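Local structure of isomaltodextranase (Arthrobacter globiformis, 5AWO) at residues A[525-530]-A[577-582]. The protein hydrolyses (1->6)-alpha-D-glucosidic linkages in polysaccharides, releasing successive isomaltose units from the non-reducing ends of the chains. Residues are numbered along the deposited sequence; the frame is centred on the assembly and turned at random.
Sequences RGSYAI and DGTITL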
loop_
_atom_site.group_PDB
_atom_site.type_symbol
_atom_site.label_atom_id
_atom_site.label_comp_id
_atom_site.label_asym_id
_atom_site.label_seq_id
_atom_site.Cartn_x
_atom_site.Cartn_y
_atom_site.Cartn_z
ATOM N N ARG A 525 -3.572 3.143 28.632
ATOM C CA ARG A 525 -4.495 2.002 28.574
ATOM C C ARG A 525 -5.758 2.297 29.371
ATOM O O ARG A 525 -5.668 2.776 30.508
ATOM C CB ARG A 525 -3.834 0.730 29.122
ATOM C CG ARG A 525 -4.751 -0.493 29.157
ATOM C CD ARG A 525 -3.950 -1.781 29.305
ATOM N NE ARG A 525 -4.652 -3.003 28.886
ATOM C CZ ARG A 525 -4.798 -4.099 29.644
ATOM N NH1 ARG A 525 -4.271 -4.158 30.861
ATOM N NH2 ARG A 525 -5.453 -5.155 29.168
ATOM N N GLY A 526 -6.928 2.027 28.786
ATOM C CA GLY A 526 -8.205 2.268 29.490
ATOM C C GLY A 526 -9.444 2.499 28.639
ATOM O O GLY A 526 -9.481 2.127 27.464
ATOM N N SER A 527 -10.459 3.112 29.264
ATOM C CA SER A 527 -11.784 3.360 28.667
ATOM C C SER A 527 -11.920 4.790 28.167
ATOM O O SER A 527 -11.497 5.719 28.851
ATOM C CB SER A 527 -12.891 3.087 29.704
ATOM O OG SER A 527 -14.148 3.631 29.298
ATOM N N TYR A 528 -12.500 4.965 26.968
ATOM C CA TYR A 528 -12.704 6.298 26.369
ATOM C C TYR A 528 -14.117 6.437 25.762
ATOM O O TYR A 528 -14.703 5.446 25.315
ATOM C CB TYR A 528 -11.632 6.577 25.272
ATOM C CG TYR A 528 -10.172 6.532 25.726
ATOM C CD1 TYR A 528 -9.525 5.333 25.912
ATOM C CD2 TYR A 528 -9.434 7.701 25.949
ATOM C CE1 TYR A 528 -8.205 5.280 26.313
ATOM C CE2 TYR A 528 -8.104 7.665 26.359
ATOM C CZ TYR A 528 -7.487 6.437 26.543
ATOM O OH TYR A 528 -6.153 6.326 26.949
ATOM N N ALA A 529 -14.633 7.666 25.726
ATOM C CA ALA A 529 -15.963 7.997 25.162
ATOM C C ALA A 529 -16.011 8.184 23.622
ATOM O O ALA A 529 -15.369 9.092 23.074
ATOM C CB ALA A 529 -16.502 9.245 25.818
ATOM N N ILE A 530 -16.828 7.381 22.944
ATOM C CA ILE A 530 -16.920 7.424 21.472
ATOM C C ILE A 530 -18.309 7.819 20.968
ATOM O O ILE A 530 -19.317 7.479 21.590
ATOM C CB ILE A 530 -16.490 6.082 20.852
ATOM C CG1 ILE A 530 -16.569 6.133 19.320
ATOM C CG2 ILE A 530 -17.337 4.915 21.370
ATOM C CD1 ILE A 530 -15.750 5.055 18.658
ATOM N N ASP A 577 -23.993 7.045 20.940
ATOM C CA ASP A 577 -22.978 7.190 21.963
ATOM C C ASP A 577 -22.493 5.835 22.406
ATOM O O ASP A 577 -23.261 4.862 22.442
ATOM C CB ASP A 577 -23.549 7.908 23.186
ATOM C CG ASP A 577 -23.971 9.323 22.895
ATOM O OD1 ASP A 577 -23.654 9.858 21.809
ATOM O OD2 ASP A 577 -24.634 9.914 23.772
ATOM N N GLY A 578 -21.226 5.774 22.786
ATOM C CA GLY A 578 -20.667 4.568 23.316
ATOM C C GLY A 578 -19.440 4.778 24.160
ATOM O O GLY A 578 -18.996 5.905 24.391
ATOM N N THR A 579 -18.910 3.659 24.613
ATOM C CA THR A 579 -17.711 3.596 25.405
ATOM C C THR A 579 -16.848 2.526 24.781
ATOM O O THR A 579 -17.308 1.418 24.517
ATOM C CB THR A 579 -18.031 3.186 26.859
ATOM O OG1 THR A 579 -18.699 4.259 27.511
ATOM C CG2 THR A 579 -16.760 2.845 27.634
ATOM N N ILE A 580 -15.582 2.848 24.577
ATOM C CA ILE A 580 -14.661 1.919 23.968
ATOM C C ILE A 580 -13.390 1.907 24.806
ATOM O O ILE A 580 -12.926 2.964 25.239
ATOM C CB ILE A 580 -14.423 2.311 22.487
ATOM C CG1 ILE A 580 -13.708 1.194 21.737
ATOM C CG2 ILE A 580 -13.669 3.631 22.382
ATOM C CD1 ILE A 580 -13.713 1.396 20.230
ATOM N N THR A 581 -12.865 0.725 25.089
ATOM C CA THR A 581 -11.606 0.611 25.802
ATOM C C THR A 581 -10.480 0.725 24.775
ATOM O O THR A 581 -10.314 -0.187 23.968
ATOM C CB THR A 581 -11.512 -0.674 26.682
ATOM O OG1 THR A 581 -11.728 -1.881 25.923
ATOM C CG2 THR A 581 -12.573 -0.610 27.785
ATOM N N LEU A 582 -9.768 1.865 24.800
ATOM C CA LEU A 582 -8.564 2.113 23.953
ATOM C C LEU A 582 -7.305 2.103 24.815
ATOM O O LEU A 582 -7.326 2.523 25.981
ATOM C CB LEU A 582 -8.664 3.457 23.212
ATOM C CG LEU A 582 -9.917 3.733 22.402
ATOM C CD1 LEU A 582 -9.941 5.173 21.930
ATOM C CD2 LEU A 582 -10.049 2.765 21.233
#
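I530, L582 and Y528 give up the most surface where strand 526-530 pairs antiparallel with strand 577-582. All three lie on one face of the sheet, together with I580. I530 sits over the backbone of G578, which has no side chain, with CG2 3.5 Å from the G578 C atom. CG1 of I530 is anti to the backbone N (chi1 -179°), which leaves CG2 between N and C, turned to G578. There it also meets I580 CG2 at 4.0 Å.

The L582 side chain runs aslant to that of Y528. L582 CB stands out of the ring plane and to the side of the ring, 3.4 Å from Y528 CD1. The L582 O atom lies at the ring edge, in its plane, 2.9 Å from Y528 CE1. The phenol OH is hydrogen-bonded to the backbone O of H524, which fixes the far end of the ring. A valine here would remove the ring and this bond, and would probably loosen the packing against L582.

Main-chain bonds hold the register. Y528 N donates to I580 O at 2.7 Å, and I580 N returns a nearly straight bond to Y528 O (178°). I530 and G578 also bond in both directions. The G526 N to L582 O bond is more bent, at 132°. On the other face, S527 OG touches T579 CG2 at 3.2 Å.

Strand 601-609 flanks strand 526-535 on its other edge. L608 from it, with V589 and A548 of the facing sheet, packs on I580 and L582. This buried layer between two antiparallel sheets is typical of the beta-sandwich of a CBM35 carbohydrate-binding module.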